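Local atomic coordinates of A151R (African swine fever virus Georgia 2007/1, PDB entry 7CMA), a protein that binds a zinc ion and serves African swine fever virus as a non-structural protein, possibly an oxygenase. Residues E15-C20 with M78-I83; L32-N37 with N150-N155; T54-D57 with L61-K64; P97-Y102 with T110-K115. One frame throughout, in Å; residues are numbered along the deposited sequence.

The contacts spread over a chain with two sheets. Interaction 1 pairs helix 3-28 with helix 72-84, and interaction 2 touches it, their centres about 13 Å apart, where Trp82 packs on Leu34 and Cys20 on Ile151. Interactions 2 and 3 both reach the five-stranded antiparallel sheet, interaction 3 lying in the hairpin at its far edge. Interaction 4 belongs to the three-stranded sheet beside the zinc site; its centre is about 26 Å from that of interaction 1, across the chain's centre. Along the sequence, interactions 3 and 4 fall between the two halves of interaction 2, which returns the C-terminal tail to the first strand and, touching interaction 4 where Pro154 meets Tyr112, lies between 1 and 4.

Interaction 1. Residues E15-C20 with M78-I83; sequences EKLIEC and MIYNWI
Ile18 and Tyr80 stand where helix segments 15-20 and 78-83 come together, their axes passing 9.7 Å apart with 126° between their N-to-C directions, a steep crossing nearer perpendicular than antiparallel. Tyr80 reaches into the gap with its CG anti to the backbone N (chi1 167°), which brings the ring across to the helix of Leu17 and Ile18. Leu17 meets it at the edge: methyl CD2 lies near the ring plane, 3.9 Å from Tyr80 CD1. Ile18 works closer to the root of the side chain, its CG1 3.7 Å from Tyr80 CB, and the two side chains cross at about a right angle. One turn further on, Ile83 adds a looser touch, its CD1 4.4 Å from Leu17 CD2. Phe148 packs on Leu17 as well, while Ala76 and the chains of Lys73 and Lys77 lie against Ile18. Glu19 makes a salt bridge to Lys73 at the start of helix 72-84, and Lys16 and Glu19 pack on Ile5 of the second subunit. The touching side chains are all buried, and between these two segments carbon meets carbon throughout, leaving the Glu19-Lys73 salt bridge as a polar tie between the same two helices.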
loop_
_atom_site.group_PDB
_atom_site.type_symbol
_atom_site.label_atom_id
_atom_site.label_comp_id
_atom_site.label_asym_id
_atom_site.label_seq_id
_atom_site.Cartn_x
_atom_site.Cartn_y
_atom_site.Cartn_z
ATOM N N GLU A 15 -13.203 -0.175 -2.072
ATOM C CA GLU A 15 -13.695 -1.127 -1.045
ATOM C C GLU A 15 -13.277 -0.628 0.344
ATOM O O GLU A 15 -14.108 -0.698 1.270
ATOM C CB GLU A 15 -13.177 -2.539 -1.321
ATOM C CG GLU A 15 -14.100 -3.628 -0.798
ATOM C CD GLU A 15 -15.489 -3.653 -1.421
ATOM O OE1 GLU A 15 -15.653 -3.117 -2.540
ATOM O OE2 GLU A 15 -16.407 -4.194 -0.779
ATOM N N LYS A 16 -12.062 -0.084 0.467
ATOM C CA LYS A 16 -11.498 0.335 1.775
ATOM C C LYS A 16 -12.174 1.641 2.222
ATOM O O LYS A 16 -12.538 1.732 3.391
ATOM C CB LYS A 16 -9.977 0.488 1.687
ATOM C CG LYS A 16 -9.196 -0.819 1.669
ATOM C CD LYS A 16 -7.819 -0.723 2.300
ATOM C CE LYS A 16 -6.693 -0.781 1.292
ATOM N NZ LYS A 16 -6.703 0.394 0.386
ATOM N N LEU A 17 -12.406 2.577 1.301
ATOM C CA LEU A 17 -12.996 3.905 1.626
ATOM C C LEU A 17 -14.480 3.725 1.967
ATOM O O LEU A 17 -14.886 4.216 3.019
ATOM C CB LEU A 17 -12.797 4.867 0.450
ATOM C CG LEU A 17 -13.254 6.308 0.695
ATOM C CD1 LEU A 17 -12.764 6.827 2.042
ATOM C CD2 LEU A 17 -12.784 7.223 -0.428
ATOM N N ILE A 18 -15.190 2.873 1.219
ATOM C CA ILE A 18 -16.617 2.536 1.508
ATOM C C ILE A 18 -16.703 1.884 2.891
ATOM O O ILE A 18 -17.625 2.237 3.647
ATOM C CB ILE A 18 -17.224 1.636 0.414
ATOM C CG1 ILE A 18 -17.489 2.422 -0.873
ATOM C CG2 ILE A 18 -18.480 0.944 0.920
ATOM C CD1 ILE A 18 -18.081 1.592 -1.996
ATOM N N GLU A 19 -15.795 0.954 3.201
ATOM C CA GLU A 19 -15.778 0.254 4.516
ATOM C C GLU A 19 -15.545 1.288 5.626
ATOM O O GLU A 19 -16.303 1.280 6.605
ATOM C CB GLU A 19 -14.707 -0.840 4.544
ATOM C CG GLU A 19 -14.822 -1.773 5.743
ATOM C CD GLU A 19 -15.952 -2.792 5.666
ATOM O OE1 GLU A 19 -16.663 -2.814 4.637
ATOM O OE2 GLU A 19 -16.145 -3.534 6.653
ATOM N N CYS A 20 -14.582 2.187 5.429
ATOM C CA CYS A 20 -14.295 3.300 6.369
ATOM C C CYS A 20 -15.556 4.150 6.582
ATOM O O CYS A 20 -15.935 4.371 7.754
ATOM C CB CYS A 20 -13.151 4.163 5.857
ATOM S SG CYS A 20 -12.546 5.339 7.091
ATOM N N MET A 78 -22.902 5.479 -2.195
ATOM C CA MET A 78 -23.398 6.768 -2.755
ATOM C C MET A 78 -22.408 7.885 -2.416
ATOM O O MET A 78 -22.110 8.705 -3.309
ATOM C CB MET A 78 -24.773 7.133 -2.182
ATOM C CG MET A 78 -25.912 6.308 -2.751
ATOM S SD MET A 78 -27.414 6.408 -1.735
ATOM C CE MET A 78 -28.619 5.702 -2.857
ATOM N N ILE A 79 -21.890 7.894 -1.185
ATOM C CA ILE A 79 -20.940 8.942 -0.712
ATOM C C ILE A 79 -19.594 8.772 -1.439
ATOM O O ILE A 79 -19.050 9.795 -1.886
ATOM C CB ILE A 79 -20.796 8.913 0.821
ATOM C CG1 ILE A 79 -22.112 9.284 1.511
ATOM C CG2 ILE A 79 -19.654 9.813 1.270
ATOM C CD1 ILE A 79 -22.080 9.152 3.012
ATOM N N TYR A 80 -19.136 7.530 -1.652
ATOM C CA TYR A 80 -17.889 7.263 -2.424
ATOM C C TYR A 80 -18.060 7.735 -3.874
ATOM O O TYR A 80 -17.124 8.324 -4.425
ATOM C CB TYR A 80 -17.516 5.779 -2.414
ATOM C CG TYR A 80 -16.461 5.413 -3.428
ATOM C CD1 TYR A 80 -15.117 5.622 -3.165
ATOM C CD2 TYR A 80 -16.808 4.967 -4.697
ATOM C CE1 TYR A 80 -14.143 5.359 -4.115
ATOM C CE2 TYR A 80 -15.843 4.657 -5.643
ATOM C CZ TYR A 80 -14.508 4.873 -5.357
ATOM O OH TYR A 80 -13.554 4.585 -6.291
ATOM N N ASN A 81 -19.220 7.461 -4.475
ATOM C CA ASN A 81 -19.496 7.807 -5.897
ATOM C C ASN A 81 -19.455 9.332 -6.060
ATOM O O ASN A 81 -18.811 9.795 -7.018
ATOM C CB ASN A 81 -20.813 7.196 -6.380
ATOM C CG ASN A 81 -20.697 5.711 -6.661
ATOM O OD1 ASN A 81 -19.600 5.194 -6.871
ATOM N ND2 ASN A 81 -21.817 5.011 -6.635
ATOM N N TRP A 82 -19.897 10.068 -5.036
ATOM C CA TRP A 82 -19.827 11.554 -4.977
ATOM C C TRP A 82 -18.362 12.001 -4.868
ATOM O O TRP A 82 -17.976 12.951 -5.573
ATOM C CB TRP A 82 -20.677 12.083 -3.816
ATOM C CG TRP A 82 -20.510 13.545 -3.536
ATOM C CD1 TRP A 82 -21.109 14.582 -4.193
ATOM C CD2 TRP A 82 -19.811 14.133 -2.422
ATOM N NE1 TRP A 82 -20.763 15.773 -3.615
ATOM C CE2 TRP A 82 -19.989 15.530 -2.511
ATOM C CE3 TRP A 82 -19.007 13.624 -1.399
ATOM C CZ2 TRP A 82 -19.400 16.416 -1.607
ATOM C CZ3 TRP A 82 -18.442 14.497 -0.497
ATOM C CH2 TRP A 82 -18.619 15.874 -0.614
ATOM N N ILE A 83 -17.584 11.358 -3.993
ATOM C CA ILE A 83 -16.158 11.732 -3.750
ATOM C C ILE A 83 -15.371 11.543 -5.051
ATOM O O ILE A 83 -14.653 12.476 -5.442
ATOM C CB ILE A 83 -15.548 10.915 -2.596
ATOM C CG1 ILE A 83 -16.043 11.404 -1.228
ATOM C CG2 ILE A 83 -14.029 10.931 -2.682
ATOM C CD1 ILE A 83 -15.793 10.422 -0.100
#

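Interaction 2. Residues L32-N37 with N150-N155; sequences LLLTKN and NIMSPN
The side chain of Met152 runs across that of Leu34 at about a right angle and meets it with its terminal methyl. CE settles against the forked end of the leucine, 3.7 Å from Leu34 CD1 and 4.0 Å from Leu34 CD2, so both branches share the one methyl. Met152 leaves its backbone extended, with chi1 and chi2 both trans, and then folds sharply at the last bond: chi3 is 20°, nearly eclipsed, which swings CE back rather than letting the chain run straight on. The extended first two torsions carry the sulfur out to Asn37, whose side chain again crosses the methionine at about a right angle; Asn37 OD1 comes to 3.6 Å from Met152 SD, a contact of packing rather than a bond. The other end of that amide is tied down, because Asn37 ND2 donates to the backbone O of His130. Leu34 sits on strand 30-35 of the five-stranded antiparallel sheet, and Lys36 and Asn37, both with left-handed backbone angles, make the tight turn of the hairpin into strand 38-46. Residues 150-155 have no regular structure and come from the C-terminal tail, which returns over this sheet. Trp93 of the neighbouring strand 90-94 packs on Met152, Ser153 and Pro154 alike, and Val39 lies against Leu34. Just past the methionine, Ser153 OG accepts the backbone N of Ser94, while the carbonyl of Ile151 is taken by Arg135 NH2.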
loop_
_atom_site.group_PDB
_atom_site.type_symbol
_atom_site.label_atom_id
_atom_site.label_comp_id
_atom_site.label_asym_id
_atom_site.label_seq_id
_atom_site.Cartn_x
_atom_site.Cartn_y
_atom_site.Cartn_z
ATOM N N LEU A 32 -21.240 15.016 7.273
ATOM C CA LEU A 32 -21.335 16.264 6.477
ATOM C C LEU A 32 -20.538 16.096 5.178
ATOM O O LEU A 32 -19.408 15.573 5.234
ATOM C CB LEU A 32 -20.802 17.426 7.321
ATOM C CG LEU A 32 -21.628 17.766 8.561
ATOM C CD1 LEU A 32 -20.955 18.857 9.385
ATOM C CD2 LEU A 32 -23.039 18.183 8.176
ATOM N N LEU A 33 -21.143 16.461 4.048
ATOM C CA LEU A 33 -20.484 16.466 2.718
ATOM C C LEU A 33 -20.032 17.893 2.389
ATOM O O LEU A 33 -20.861 18.820 2.511
ATOM C CB LEU A 33 -21.476 15.935 1.678
ATOM C CG LEU A 33 -21.712 14.422 1.706
ATOM C CD1 LEU A 33 -22.638 14.032 2.846
ATOM C CD2 LEU A 33 -22.278 13.938 0.380
ATOM N N LEU A 34 -18.735 18.078 2.123
ATOM C CA LEU A 34 -18.138 19.414 1.866
ATOM C C LEU A 34 -17.541 19.449 0.450
ATOM O O LEU A 34 -16.853 18.476 0.068
ATOM C CB LEU A 34 -17.085 19.707 2.938
ATOM C CG LEU A 34 -17.630 19.942 4.348
ATOM C CD1 LEU A 34 -17.555 18.669 5.176
ATOM C CD2 LEU A 34 -16.883 21.077 5.042
ATOM N N THR A 35 -17.821 20.517 -0.300
ATOM C CA THR A 35 -17.189 20.818 -1.614
ATOM C C THR A 35 -16.430 22.152 -1.511
ATOM O O THR A 35 -17.031 23.131 -1.036
ATOM C CB THR A 35 -18.231 20.808 -2.743
ATOM O OG1 THR A 35 -18.748 19.484 -2.874
ATOM C CG2 THR A 35 -17.661 21.244 -4.078
ATOM N N LYS A 36 -15.102 22.101 -1.664
ATOM C CA LYS A 36 -14.175 23.233 -1.386
ATOM C C LYS A 36 -14.440 23.767 0.027
ATOM O O LYS A 36 -14.381 24.992 0.219
ATOM C CB LYS A 36 -14.345 24.322 -2.448
ATOM C CG LYS A 36 -14.000 23.889 -3.867
ATOM C CD LYS A 36 -14.135 24.998 -4.889
ATOM C CE LYS A 36 -13.537 24.643 -6.236
ATOM N NZ LYS A 36 -12.206 24.002 -6.097
ATOM N N ASN A 37 -14.579 22.862 1.000
ATOM C CA ASN A 37 -14.620 23.206 2.441
ATOM C C ASN A 37 -15.843 24.095 2.699
ATOM O O ASN A 37 -15.782 24.936 3.613
ATOM C CB ASN A 37 -13.317 23.869 2.894
ATOM C CG ASN A 37 -12.993 23.598 4.346
ATOM O OD1 ASN A 37 -13.468 22.616 4.918
ATOM N ND2 ASN A 37 -12.193 24.461 4.947
ATOM N N ASN A 150 -9.904 12.299 1.793
ATOM C CA ASN A 150 -11.308 12.736 1.566
ATOM C C ASN A 150 -12.107 12.639 2.868
ATOM O O ASN A 150 -13.284 13.040 2.858
ATOM C CB ASN A 150 -11.990 11.933 0.460
ATOM C CG ASN A 150 -11.364 12.174 -0.893
ATOM O OD1 ASN A 150 -11.426 13.281 -1.422
ATOM N ND2 ASN A 150 -10.651 11.179 -1.396
ATOM N N ILE A 151 -11.516 12.097 3.936
ATOM C CA ILE A 151 -12.147 12.106 5.288
ATOM C C ILE A 151 -11.455 13.170 6.140
ATOM O O ILE A 151 -10.271 12.985 6.484
ATOM C CB ILE A 151 -12.117 10.721 5.958
ATOM C CG1 ILE A 151 -12.487 9.613 4.970
ATOM C CG2 ILE A 151 -13.012 10.716 7.193
ATOM C CD1 ILE A 151 -13.374 8.542 5.546
ATOM N N MET A 152 -12.120 14.308 6.313
ATOM C CA MET A 152 -11.552 15.506 6.980
ATOM C C MET A 152 -11.436 15.226 8.482
ATOM O O MET A 152 -10.486 15.748 9.100
ATOM C CB MET A 152 -12.442 16.728 6.741
ATOM C CG MET A 152 -11.691 18.046 6.771
ATOM S SD MET A 152 -12.799 19.491 6.647
ATOM C CE MET A 152 -14.364 18.778 7.141
ATOM N N SER A 153 -12.436 14.540 9.049
ATOM C CA SER A 153 -12.598 14.308 10.511
ATOM C C SER A 153 -11.425 13.486 11.030
ATOM O O SER A 153 -11.030 12.504 10.410
ATOM C CB SER A 153 -13.919 13.631 10.817
ATOM O OG SER A 153 -14.341 12.831 9.731
ATOM N N PRO A 154 -10.796 13.892 12.157
ATOM C CA PRO A 154 -9.782 13.064 12.806
ATOM C C PRO A 154 -10.297 11.648 13.117
ATOM O O PRO A 154 -11.458 11.513 13.482
ATOM C CB PRO A 154 -9.463 13.834 14.097
ATOM C CG PRO A 154 -9.782 15.277 13.748
ATOM C CD PRO A 154 -10.974 15.192 12.818
ATOM N N ASN A 155 -9.459 10.638 12.867
ATOM C CA ASN A 155 -9.674 9.222 13.278
ATOM C C ASN A 155 -9.683 9.140 14.811
ATOM O O ASN A 155 -8.605 9.297 15.407
ATOM C CB ASN A 155 -8.601 8.300 12.693
ATOM C CG ASN A 155 -8.903 6.832 12.903
ATOM O OD1 ASN A 155 -9.982 6.473 13.374
ATOM N ND2 ASN A 155 -7.957 5.976 12.554
#

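Interaction 3. Residues T54-D57 with L61-K64; sequences TFND and LISK
Leu61 and Phe55 face one another as a non-hydrogen-bonded pair in the antiparallel hairpin of strands 49-55 and 61-66, right beside a classic beta bulge in which Ile62 and Ser63 both stand opposite Thr54. Leu61 lies alongside Phe55, the side chains pointing the same way, with Leu61 CG 3.6 Å from Phe55 CE1; Leu61 N comes up to the edge of the ring, in its plane. Val39 and Glu42 of the next strand also pack on that ring. Ile62 follows with psi at -15°, the local kink that accommodates the extra residue. Its N gives the main bond of the bulge, 2.9 Å to Thr54 O, nearly straight at 171° and in the carbonyl plane. Out at its tip, Ile62 CD1 rests 3.9 Å from Asn56 CB, while OD1 of that asparagine accepts the backbone N of Asp60 within the turn. Ser63 then directs its N to the same Thr54 O, but at 3.4 Å this second bond is weak. The return bond, from Thr54 N to Ser63 O, measures 3.3 Å, its donor lying well above the carbonyl plane. On the face these two side chains share, Ser63 OG sits 3.5 Å from Thr54 CB.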
loop_
_atom_site.group_PDB
_atom_site.type_symbol
_atom_site.label_atom_id
_atom_site.label_comp_id
_atom_site.label_asym_id
_atom_site.label_seq_id
_atom_site.Cartn_x
_atom_site.Cartn_y
_atom_site.Cartn_z
ATOM N N THR A 54 -29.977 18.718 1.969
ATOM C CA THR A 54 -29.163 19.518 1.016
ATOM C C THR A 54 -29.287 21.002 1.379
ATOM O O THR A 54 -30.398 21.421 1.759
ATOM C CB THR A 54 -29.580 19.218 -0.427
ATOM O OG1 THR A 54 -29.301 17.839 -0.672
ATOM C CG2 THR A 54 -28.866 20.080 -1.445
ATOM N N PHE A 55 -28.158 21.721 1.398
ATOM C CA PHE A 55 -28.054 23.143 1.820
ATOM C C PHE A 55 -27.681 24.009 0.609
ATOM O O PHE A 55 -27.094 23.480 -0.349
ATOM C CB PHE A 55 -27.028 23.296 2.945
ATOM C CG PHE A 55 -27.262 22.414 4.146
ATOM C CD1 PHE A 55 -28.297 22.674 5.034
ATOM C CD2 PHE A 55 -26.414 21.351 4.420
ATOM C CE1 PHE A 55 -28.484 21.882 6.159
ATOM C CE2 PHE A 55 -26.607 20.559 5.541
ATOM C CZ PHE A 55 -27.642 20.824 6.406
ATOM N N ASN A 56 -27.976 25.312 0.676
ATOM C CA ASN A 56 -27.488 26.308 -0.318
ATOM C C ASN A 56 -26.262 27.033 0.257
ATOM O O ASN A 56 -25.776 26.613 1.330
ATOM C CB ASN A 56 -28.595 27.278 -0.752
ATOM C CG ASN A 56 -29.090 28.188 0.355
ATOM O OD1 ASN A 56 -28.497 28.262 1.431
ATOM N ND2 ASN A 56 -30.185 28.883 0.097
ATOM N N ASP A 57 -25.683 27.950 -0.523
ATOM C CA ASP A 57 -24.434 28.676 -0.175
ATOM C C ASP A 57 -24.684 29.541 1.069
ATOM O O ASP A 57 -23.700 29.872 1.758
ATOM C CB ASP A 57 -23.936 29.512 -1.355
ATOM C CG ASP A 57 -24.919 30.580 -1.803
ATOM O OD1 ASP A 57 -26.077 30.223 -2.099
ATOM O OD2 ASP A 57 -24.523 31.762 -1.838
ATOM N N LEU A 61 -31.334 25.021 4.695
ATOM C CA LEU A 61 -31.981 23.736 4.316
ATOM C C LEU A 61 -32.890 23.970 3.110
ATOM O O LEU A 61 -33.857 24.734 3.246
ATOM C CB LEU A 61 -32.781 23.196 5.503
ATOM C CG LEU A 61 -31.947 22.571 6.615
ATOM C CD1 LEU A 61 -31.944 23.460 7.850
ATOM C CD2 LEU A 61 -32.451 21.176 6.952
ATOM N N ILE A 62 -32.549 23.369 1.969
ATOM C CA ILE A 62 -33.243 23.577 0.663
ATOM C C ILE A 62 -33.987 22.287 0.295
ATOM O O ILE A 62 -34.958 22.372 -0.489
ATOM C CB ILE A 62 -32.233 24.011 -0.425
ATOM C CG1 ILE A 62 -32.630 25.345 -1.065
ATOM C CG2 ILE A 62 -32.042 22.922 -1.470
ATOM C CD1 ILE A 62 -31.816 25.706 -2.288
ATOM N N SER A 63 -33.654 21.176 0.967
ATOM C CA SER A 63 -34.244 19.833 0.716
ATOM C C SER A 63 -34.111 18.953 1.967
ATOM O O SER A 63 -33.137 19.131 2.727
ATOM C CB SER A 63 -33.608 19.179 -0.489
ATOM O OG SER A 63 -32.868 18.025 -0.115
ATOM N N LYS A 64 -35.047 18.019 2.147
ATOM C CA LYS A 64 -34.995 16.953 3.181
ATOM C C LYS A 64 -35.618 15.678 2.607
ATOM O O LYS A 64 -36.818 15.707 2.281
ATOM C CB LYS A 64 -35.735 17.404 4.445
ATOM C CG LYS A 64 -35.756 16.392 5.582
ATOM C CD LYS A 64 -36.920 16.578 6.538
ATOM C CE LYS A 64 -36.586 16.190 7.963
ATOM N NZ LYS A 64 -37.534 15.184 8.495
#

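Interaction 4. Residues P97-Y102 with T110-K115; sequences PRTQIY and TNYNHK
Tyr112 reaches from the loop 110-115 to Thr99 on the strand, and its side chain can be followed outward atom by atom. At its base, CB lies 3.7 Å from OG1 of Thr110, the hydroxyl that also takes a weak bond from Tyr112 N at 3.5 Å and is hydrogen-bonded to OG1 of Thr143. From CG onward, with chi2 at -24°, the ring turns one face to Thr110: the CB of that threonine stands over the CD2 side of the ring, offset toward the rim, 3.5 Å from Tyr112 CD2. One atom further out, CE2 is 3.9 Å from Thr110 CG2 and also touches Pro154 CB of the C-terminal tail. The tip, OH, ends 3.4 Å from Thr99 CG2, in a packing contact; the threonine methyl approaches at a slant to the ring. Thr99 carries CG2 anti to its own backbone nitrogen, and the same methyl faces Thr110 CG2 at 4.2 Å. Thr110 is thus gathered between tyrosine ring and strand, and its side chain is about 6 Å from the zinc ion that His109, Cys116, Cys139 and Cys142 bind. The loop begins directly after His109, runs on to the next zinc ligand, Cys116, and touches the start of strand 99-104 at Thr99 and Gln100; that strand is the middle one of its three-stranded sheet, flanked by 107-109 and 125-127, while Phe120 of helix 120-123 packs on both Gln100 and Asn111.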
loop_
_atom_site.group_PDB
_atom_site.type_symbol
_atom_site.label_atom_id
_atom_site.label_comp_id
_atom_site.label_asym_id
_atom_site.label_seq_id
_atom_site.Cartn_x
_atom_site.Cartn_y
_atom_site.Cartn_z
ATOM N N PRO A 97 -20.301 18.030 14.589
ATOM C CA PRO A 97 -19.503 18.999 13.840
ATOM C C PRO A 97 -18.474 19.730 14.717
ATOM O O PRO A 97 -17.483 20.207 14.181
ATOM C CB PRO A 97 -20.541 19.994 13.295
ATOM C CG PRO A 97 -21.834 19.206 13.267
ATOM C CD PRO A 97 -21.744 18.266 14.451
ATOM N N ARG A 98 -18.738 19.824 16.025
ATOM C CA ARG A 98 -17.931 20.668 16.948
ATOM C C ARG A 98 -16.791 19.831 17.543
ATOM O O ARG A 98 -17.035 18.671 17.918
ATOM C CB ARG A 98 -18.822 21.282 18.034
ATOM C CG ARG A 98 -19.406 22.636 17.659
ATOM C CD ARG A 98 -20.798 22.527 17.063
ATOM N NE ARG A 98 -21.824 22.370 18.086
ATOM C CZ ARG A 98 -23.009 21.797 17.890
ATOM N NH1 ARG A 98 -23.868 21.699 18.890
ATOM N NH2 ARG A 98 -23.327 21.318 16.700
ATOM N N THR A 99 -15.569 20.371 17.512
ATOM C CA THR A 99 -14.363 19.757 18.129
ATOM C C THR A 99 -13.703 20.780 19.055
ATOM O O THR A 99 -13.576 21.950 18.653
ATOM C CB THR A 99 -13.386 19.250 17.061
ATOM O OG1 THR A 99 -14.091 18.362 16.198
ATOM C CG2 THR A 99 -12.190 18.524 17.634
ATOM N N GLN A 100 -13.338 20.353 20.261
ATOM C CA GLN A 100 -12.570 21.174 21.225
ATOM C C GLN A 100 -11.100 21.184 20.797
ATOM O O GLN A 100 -10.556 20.096 20.536
ATOM C CB GLN A 100 -12.757 20.623 22.641
ATOM C CG GLN A 100 -14.215 20.566 23.079
ATOM C CD GLN A 100 -14.755 21.920 23.471
ATOM O OE1 GLN A 100 -14.006 22.844 23.786
ATOM N NE2 GLN A 100 -16.072 22.032 23.502
ATOM N N ILE A 101 -10.558 22.372 20.521
ATOM C CA ILE A 101 -9.165 22.551 20.018
ATOM C C ILE A 101 -8.465 23.612 20.869
ATOM O O ILE A 101 -9.164 24.439 21.480
ATOM C CB ILE A 101 -9.160 22.921 18.521
ATOM C CG1 ILE A 101 -9.682 24.340 18.277
ATOM C CG2 ILE A 101 -9.932 21.892 17.715
ATOM C CD1 ILE A 101 -9.105 24.996 17.037
ATOM N N TYR A 102 -7.143 23.506 20.986
ATOM C CA TYR A 102 -6.299 24.460 21.745
ATOM C C TYR A 102 -4.994 24.678 20.982
ATOM O O TYR A 102 -4.383 23.681 20.540
ATOM C CB TYR A 102 -6.037 23.937 23.160
ATOM C CG TYR A 102 -5.238 24.871 24.032
ATOM C CD1 TYR A 102 -5.765 26.079 24.455
ATOM C CD2 TYR A 102 -3.927 24.584 24.368
ATOM C CE1 TYR A 102 -5.029 26.955 25.238
ATOM C CE2 TYR A 102 -3.175 25.449 25.147
ATOM C CZ TYR A 102 -3.730 26.634 25.593
ATOM O OH TYR A 102 -2.992 27.486 26.365
ATOM N N THR A 110 -5.948 18.349 19.738
ATOM C CA THR A 110 -7.256 17.734 20.084
ATOM C C THR A 110 -7.125 16.980 21.415
ATOM O O THR A 110 -8.175 16.685 22.026
ATOM C CB THR A 110 -7.733 16.794 18.968
ATOM O OG1 THR A 110 -6.651 15.911 18.677
ATOM C CG2 THR A 110 -8.151 17.525 17.710
ATOM N N ASN A 111 -5.916 16.514 21.728
ATOM C CA ASN A 111 -5.620 15.666 22.916
ATOM C C ASN A 111 -6.237 14.272 22.718
ATOM O O ASN A 111 -6.526 13.622 23.729
ATOM C CB ASN A 111 -6.137 16.308 24.210
ATOM C CG ASN A 111 -5.052 17.008 25.001
ATOM O OD1 ASN A 111 -4.160 17.619 24.420
ATOM N ND2 ASN A 111 -5.110 16.915 26.322
ATOM N N TYR A 112 -6.515 13.877 21.468
ATOM C CA TYR A 112 -7.164 12.572 21.151
ATOM C C TYR A 112 -6.200 11.422 21.466
ATOM O O TYR A 112 -6.612 10.502 22.177
ATOM C CB TYR A 112 -7.624 12.513 19.689
ATOM C CG TYR A 112 -8.924 13.226 19.402
ATOM C CD1 TYR A 112 -9.855 13.453 20.401
ATOM C CD2 TYR A 112 -9.208 13.709 18.133
ATOM C CE1 TYR A 112 -11.034 14.135 20.149
ATOM C CE2 TYR A 112 -10.400 14.359 17.857
ATOM C CZ TYR A 112 -11.310 14.584 18.871
ATOM O OH TYR A 112 -12.472 15.246 18.609
ATOM N N ASN A 113 -5.004 11.424 20.863
ATOM C CA ASN A 113 -4.082 10.252 20.887
ATOM C C ASN A 113 -2.942 10.492 21.887
ATOM O O ASN A 113 -2.060 9.632 21.972
ATOM C CB ASN A 113 -3.508 9.933 19.506
ATOM C CG ASN A 113 -4.570 9.824 18.434
ATOM O OD1 ASN A 113 -4.433 10.410 17.364
ATOM N ND2 ASN A 113 -5.647 9.115 18.727
ATOM N N HIS A 114 -2.959 11.627 22.583
ATOM C CA HIS A 114 -1.916 11.967 23.591
ATOM C C HIS A 114 -2.397 13.198 24.351
ATOM O O HIS A 114 -2.934 14.102 23.717
ATOM C CB HIS A 114 -0.557 12.235 22.936
ATOM C CG HIS A 114 0.557 12.472 23.896
ATOM N ND1 HIS A 114 1.359 11.452 24.355
ATOM C CD2 HIS A 114 1.015 13.604 24.469
ATOM C CE1 HIS A 114 2.260 11.943 25.178
ATOM N NE2 HIS A 114 2.069 13.261 25.266
ATOM N N LYS A 115 -2.195 13.215 25.664
ATOM C CA LYS A 115 -2.627 14.375 26.470
ATOM C C LYS A 115 -1.562 15.462 26.363
ATOM O O LYS A 115 -0.751 15.595 27.292
ATOM C CB LYS A 115 -2.964 13.987 27.911
ATOM C CG LYS A 115 -2.216 12.797 28.494
ATOM C CD LYS A 115 -2.178 12.858 30.005
ATOM C CE LYS A 115 -2.410 14.257 30.538
ATOM N NZ LYS A 115 -3.702 14.375 31.253
#